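Local coordinates for uncharacterized protein DUF1185 (PDB 3BYQ) that is of unknown function but probably takes part in amino-acid metabolism, with a variant of the Bacillus chorismate mutase fold, at residues B[120-123]-B[129-132]; B[149-154]-B[161-166]. All coordinates share one frame; numbering follows the deposited sequence. Where two conformers were deposited one is given.

Overall arrangement
From the N terminus, strands 7-17 and 29-39 and helix 51-72 come before strand 79-86, which lies in the middle of a mixed sheet. Contact 1 then closes a five-residue loop by bringing strand 119-123 against the start of strand 130-136. Contact 2 follows in series: it closes a six-residue loop, where the end of strand 147-151 and the residues after it pack on strand 161-169. The two loops neither nest nor cross. Their centres are about 8 Å apart, and strands 130-136 and 147-151 join them as antiparallel neighbours, with probable backbone hydrogen bonds between Val132 N and Ile149 O and between Ile151 N and Met130 O. Both contacts also reach the fourth subunit.

Contact 1. Residues B[120-123]-B[129-132]; sequences VKAV and RMMV
Val120 and Ala122 meet Met130, a selenomethionine, in a buried apolar contact between two strands that run nearly antiparallel, their axes at 162°. No hydrogen bond joins them: the closest approach of the axes is 7.8 Å, and side chains fill the interval. Apolar packing carries most of the contact. In Met130, CG anti to the backbone N (chi1 -172°) and an extended next step bring SE to 3.9 Å from Ala122 CB; the bend at chi3 (71°) turns CE toward Val120, 3.9 Å from its CG1. The Val120 and Met130 side chains run alongside each other, pointing opposite ways. Val120 CG1 also reaches the CG2 branch of Val132, at 4.1 Å. A second group of contacts sets apolar carbon against backbone oxygen: Val120 CG1 rests 3.4 Å from Met131 O, and Met130 CE sits 3.7 Å from Val120 O. Met131 of the second subunit packs on Val120 and Ala122. Within the chain, the contact joins strands 119-123 and 130-136 of the mixed sheet in this chorismate-mutase-like fold. Both pair with strand 79-86, the first parallel and the second antiparallel; its Ala84 hydrogen-bonds to Val120 and Ala122, and its Ala83 and Ile85 receive Met130. Beyond 130-136, strand 147-151 continues the sheet.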
loop_
_atom_site.group_PDB
_atom_site.type_symbol
_atom_site.label_atom_id
_atom_site.label_comp_id
_atom_site.label_asym_id
_atom_site.label_seq_id
_atom_site.Cartn_x
_atom_site.Cartn_y
_atom_site.Cartn_z
ATOM N N VAL B 120 15.996 11.630 4.723
ATOM C CA VAL B 120 15.663 10.203 4.612
ATOM C C VAL B 120 15.695 9.863 3.142
ATOM O O VAL B 120 15.464 10.707 2.300
ATOM C CB VAL B 120 14.318 9.849 5.309
ATOM C CG1 VAL B 120 13.133 10.590 4.677
ATOM C CG2 VAL B 120 14.082 8.300 5.381
ATOM N N LYS B 121 16.051 8.634 2.826
ATOM C CA LYS B 121 16.052 8.210 1.432
ATOM C C LYS B 121 15.759 6.742 1.343
ATOM O O LYS B 121 15.823 6.011 2.319
ATOM C CB LYS B 121 17.355 8.505 0.750
ATOM C CG LYS B 121 18.516 7.928 1.416
ATOM C CD LYS B 121 19.832 8.450 0.765
ATOM C CE LYS B 121 20.989 7.822 1.468
ATOM N NZ LYS B 121 21.085 8.290 2.870
ATOM N N ALA B 122 15.364 6.337 0.156
ATOM C CA ALA B 122 15.034 4.929 -0.106
ATOM C C ALA B 122 15.177 4.639 -1.600
ATOM O O ALA B 122 15.181 5.546 -2.402
ATOM C CB ALA B 122 13.592 4.644 0.298
ATOM N N VAL B 123 15.367 3.366 -1.915
ATOM C CA VAL B 123 15.272 2.839 -3.284
ATOM C C VAL B 123 13.938 2.112 -3.270
ATOM O O VAL B 123 13.683 1.280 -2.413
ATOM C CB VAL B 123 16.406 1.879 -3.639
ATOM C CG1 VAL B 123 16.120 1.274 -5.037
ATOM C CG2 VAL B 123 17.757 2.602 -3.546
ATOM N N ARG B 129 5.550 6.054 -0.912
ATOM C CA ARG B 129 5.289 7.214 -0.042
ATOM C C ARG B 129 6.247 7.160 1.125
ATOM O O ARG B 129 6.433 6.099 1.694
ATOM C CB ARG B 129 3.897 7.123 0.560
ATOM C CG ARG B 129 2.750 6.837 -0.366
ATOM C CD ARG B 129 2.480 7.936 -1.291
ATOM N NE ARG B 129 2.264 9.241 -0.674
ATOM C CZ ARG B 129 2.185 10.370 -1.365
ATOM N NH1 ARG B 129 2.245 10.345 -2.691
ATOM N NH2 ARG B 129 2.031 11.520 -0.748
HETATM N N MSE B 130 6.812 8.298 1.510
HETATM C CA MSE B 130 7.799 8.308 2.584
HETATM C C MSE B 130 7.639 9.485 3.522
HETATM O O MSE B 130 7.487 10.610 3.073
HETATM C CB MSE B 130 9.203 8.341 1.913
HETATM C CG MSE B 130 10.399 8.176 2.794
HETATM SE SE MSE B 130 11.999 7.893 1.741
HETATM C CE MSE B 130 12.184 9.648 1.004
HETATM N N MSE B 131 7.703 9.208 4.825
HETATM C CA MSE B 131 7.635 10.255 5.858
HETATM C C MSE B 131 8.976 10.922 5.919
HETATM O O MSE B 131 10.001 10.249 6.067
HETATM C CB MSE B 131 7.365 9.703 7.268
HETATM C CG MSE B 131 6.081 8.988 7.463
HETATM SE SE MSE B 131 4.542 10.048 7.107
HETATM C CE MSE B 131 4.745 11.469 8.388
ATOM N N VAL B 132 8.971 12.241 5.816
ATOM C CA VAL B 132 10.222 13.025 5.846
ATOM C C VAL B 132 10.313 13.836 7.124
ATOM O O VAL B 132 9.451 14.668 7.401
ATOM C CB VAL B 132 10.337 13.979 4.614
ATOM C CG1 VAL B 132 11.711 14.738 4.650
ATOM C CG2 VAL B 132 10.184 13.169 3.326
#

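Contact 2. Residues B[149-154]-B[161-166]; sequences IEIGIQ and EILFAL. With EDO (1,2-ethanediol), chain F; EDO (1,2-ethanediol), chain O.
Ile153 and Leu163 cross obliquely where the chain leaving strand 147-151 passes over strand 161-169. Followed from its root, the Ile153 side chain stays against one methyl of the leucine: CB is 4.0 Å from Leu163 CD1, CG1 closes to 3.8 Å from that atom, and CD1 at the tip remains 3.9 Å from it. The CG1 branch takes this course because it stands anti to the carbonyl carbon (chi1 -65°), whereas CG2 turns to the ethanediol of chain F and meets its C1 at 3.6 Å. Lys9 and Thr11 of strand 7-17 and Val37 of strand 29-39 also touch Ile153. The setting is the mixed sheet of a variant Bacillus chorismate mutase fold. Strand 161-169 lies there between strands 29-39 and 79-86, antiparallel to both, with the side chains of Leu163 and Ala165 directed at segment 149-154, and with Phe164 and Leu166 on the other face, against helix 51-72. Ile151 makes the second apolar junction. Its CG1 is flanked by both the backbone N and the carbonyl carbon (chi1 67°), and the branch extends to place CD1 3.6 Å from Ala165 CB, with Leu163 CD2 more distant at 4.4 Å. Two backbone atoms of 149-154, Gln154 N and Glu150 O, bond to ethanediol molecules, probably from the crystallisation liquor. Gln154 N donates an almost straight hydrogen bond (171°) of 2.9 Å to O1 of the ethanediol of chain F, and O2 of the chain O ethanediol donates to Glu150 O at 2.7 Å. The two diols also bond to Glu150 O and Gln154 N of the fourth subunit, bridging the chains, while the Gln154 side chain uses NE2 to reach Val123 O of the fifth subunit.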
loop_
_atom_site.group_PDB
_atom_site.type_symbol
_atom_site.label_atom_id
_atom_site.label_comp_id
_atom_site.label_asym_id
_atom_site.label_seq_id
_atom_site.Cartn_x
_atom_site.Cartn_y
_atom_site.Cartn_z
ATOM N N ILE B 149 6.448 15.230 7.327
ATOM C CA ILE B 149 5.503 15.367 6.217
ATOM C C ILE B 149 5.737 14.193 5.241
ATOM O O ILE B 149 6.874 13.795 5.010
ATOM C CB ILE B 149 5.592 16.714 5.522
ATOM C CG1 ILE B 149 4.494 16.816 4.461
ATOM C CG2 ILE B 149 6.979 16.906 4.900
ATOM C CD1 ILE B 149 4.403 18.186 3.737
ATOM N N GLU B 150 4.666 13.638 4.703
ATOM C CA GLU B 150 4.801 12.541 3.743
ATOM C C GLU B 150 4.971 13.068 2.332
ATOM O O GLU B 150 4.239 13.960 1.910
ATOM C CB GLU B 150 3.575 11.610 3.778
ATOM C CG GLU B 150 3.873 10.269 3.097
ATOM C CD GLU B 150 2.685 9.382 2.908
ATOM O OE1 GLU B 150 1.792 9.775 2.125
ATOM O OE2 GLU B 150 2.672 8.283 3.510
ATOM N N ILE B 151 5.907 12.492 1.585
ATOM C CA ILE B 151 6.086 12.850 0.183
ATOM C C ILE B 151 5.921 11.613 -0.691
ATOM O O ILE B 151 5.982 10.462 -0.210
ATOM C CB ILE B 151 7.483 13.490 -0.105
ATOM C CG1 ILE B 151 8.628 12.480 0.078
ATOM C CG2 ILE B 151 7.682 14.746 0.774
ATOM C CD1 ILE B 151 10.005 12.955 -0.472
ATOM N N GLY B 152 5.789 11.866 -1.981
ATOM C CA GLY B 152 5.670 10.803 -2.969
ATOM C C GLY B 152 4.924 11.278 -4.179
ATOM O O GLY B 152 4.181 12.260 -4.115
ATOM N N ILE B 153 5.196 10.626 -5.293
ATOM C CA ILE B 153 4.503 10.916 -6.561
ATOM C C ILE B 153 4.021 9.559 -7.044
ATOM O O ILE B 153 4.775 8.588 -7.106
ATOM C CB ILE B 153 5.408 11.644 -7.584
ATOM C CG1 ILE B 153 5.761 13.027 -7.024
ATOM C CG2 ILE B 153 4.717 11.813 -8.977
ATOM C CD1 ILE B 153 6.707 13.844 -7.907
ATOM N N GLN B 154 2.766 9.534 -7.465
ATOM C CA GLN B 154 2.129 8.281 -7.805
ATOM C C GLN B 154 2.846 7.399 -8.820
ATOM O O GLN B 154 2.907 6.167 -8.661
ATOM C CB GLN B 154 0.685 8.523 -8.218
ATOM C CG GLN B 154 -0.071 7.255 -8.567
ATOM C CD GLN B 154 0.102 6.857 -10.033
ATOM O OE1 GLN B 154 0.156 7.714 -10.909
ATOM N NE2 GLN B 154 0.170 5.557 -10.297
ATOM N N GLU B 161 14.587 6.325 -12.869
ATOM C CA GLU B 161 14.449 7.706 -12.393
ATOM C C GLU B 161 14.841 7.854 -10.947
ATOM O O GLU B 161 15.084 6.884 -10.223
ATOM C CB GLU B 161 13.020 8.193 -12.541
ATOM C CG GLU B 161 12.506 8.146 -13.946
ATOM C CD GLU B 161 11.123 8.697 -14.076
ATOM O OE1 GLU B 161 10.259 8.348 -13.220
ATOM O OE2 GLU B 161 10.866 9.411 -15.085
ATOM N N ILE B 162 14.933 9.113 -10.554
ATOM C CA ILE B 162 15.159 9.505 -9.150
ATOM C C ILE B 162 14.261 10.681 -8.825
ATOM O O ILE B 162 14.045 11.561 -9.685
ATOM C CB ILE B 162 16.609 9.958 -8.830
ATOM C CG1 ILE B 162 17.658 8.973 -9.363
ATOM C CG2 ILE B 162 16.774 10.181 -7.274
ATOM C CD1 ILE B 162 19.110 9.584 -9.517
ATOM N N LEU B 163 13.663 10.627 -7.634
ATOM C CA LEU B 163 12.832 11.719 -7.100
ATOM C C LEU B 163 13.638 12.380 -5.999
ATOM O O LEU B 163 14.107 11.721 -5.059
ATOM C CB LEU B 163 11.501 11.153 -6.560
ATOM C CG LEU B 163 10.462 12.188 -6.081
ATOM C CD1 LEU B 163 9.089 11.492 -5.949
ATOM C CD2 LEU B 163 10.846 12.784 -4.738
ATOM N N PHE B 164 13.910 13.667 -6.181
ATOM C CA PHE B 164 14.614 14.483 -5.190
ATOM C C PHE B 164 13.654 15.501 -4.621
ATOM O O PHE B 164 12.883 16.096 -5.350
ATOM C CB PHE B 164 15.802 15.205 -5.832
ATOM C CG PHE B 164 16.951 14.289 -6.238
ATOM C CD1 PHE B 164 17.663 13.600 -5.264
ATOM C CD2 PHE B 164 17.367 14.191 -7.547
ATOM C CE1 PHE B 164 18.733 12.793 -5.591
ATOM C CE2 PHE B 164 18.457 13.376 -7.895
ATOM C CZ PHE B 164 19.131 12.675 -6.898
ATOM N N ALA B 165 13.763 15.729 -3.314
ATOM C CA ALA B 165 12.860 16.620 -2.616
ATOM C C ALA B 165 13.487 17.451 -1.521
ATOM O O ALA B 165 14.458 17.011 -0.852
ATOM C CB ALA B 165 11.711 15.776 -1.988
ATOM N N LEU B 166 12.910 18.636 -1.340
ATOM C CA LEU B 166 13.263 19.489 -0.204
ATOM C C LEU B 166 11.968 19.802 0.516
ATOM O O LEU B 166 10.891 19.862 -0.102
ATOM C CB LEU B 166 13.918 20.783 -0.647
ATOM C CG LEU B 166 15.286 20.643 -1.330
ATOM C CD1 LEU B 166 15.813 21.998 -1.771
ATOM C CD2 LEU B 166 16.261 19.957 -0.411
HETATM C C1 EDO F . 1.685 13.267 -7.586
HETATM O O1 EDO F . 1.154 11.935 -7.453
HETATM C C2 EDO F . 0.570 14.278 -7.412
HETATM O O2 EDO F . -0.179 13.963 -6.226
HETATM C C1 EDO O . -0.160 15.019 3.076
HETATM O O1 EDO O . 0.278 13.710 3.477
HETATM C C2 EDO O . 1.020 15.781 2.498
HETATM O O2 EDO O . 1.713 14.954 1.548
#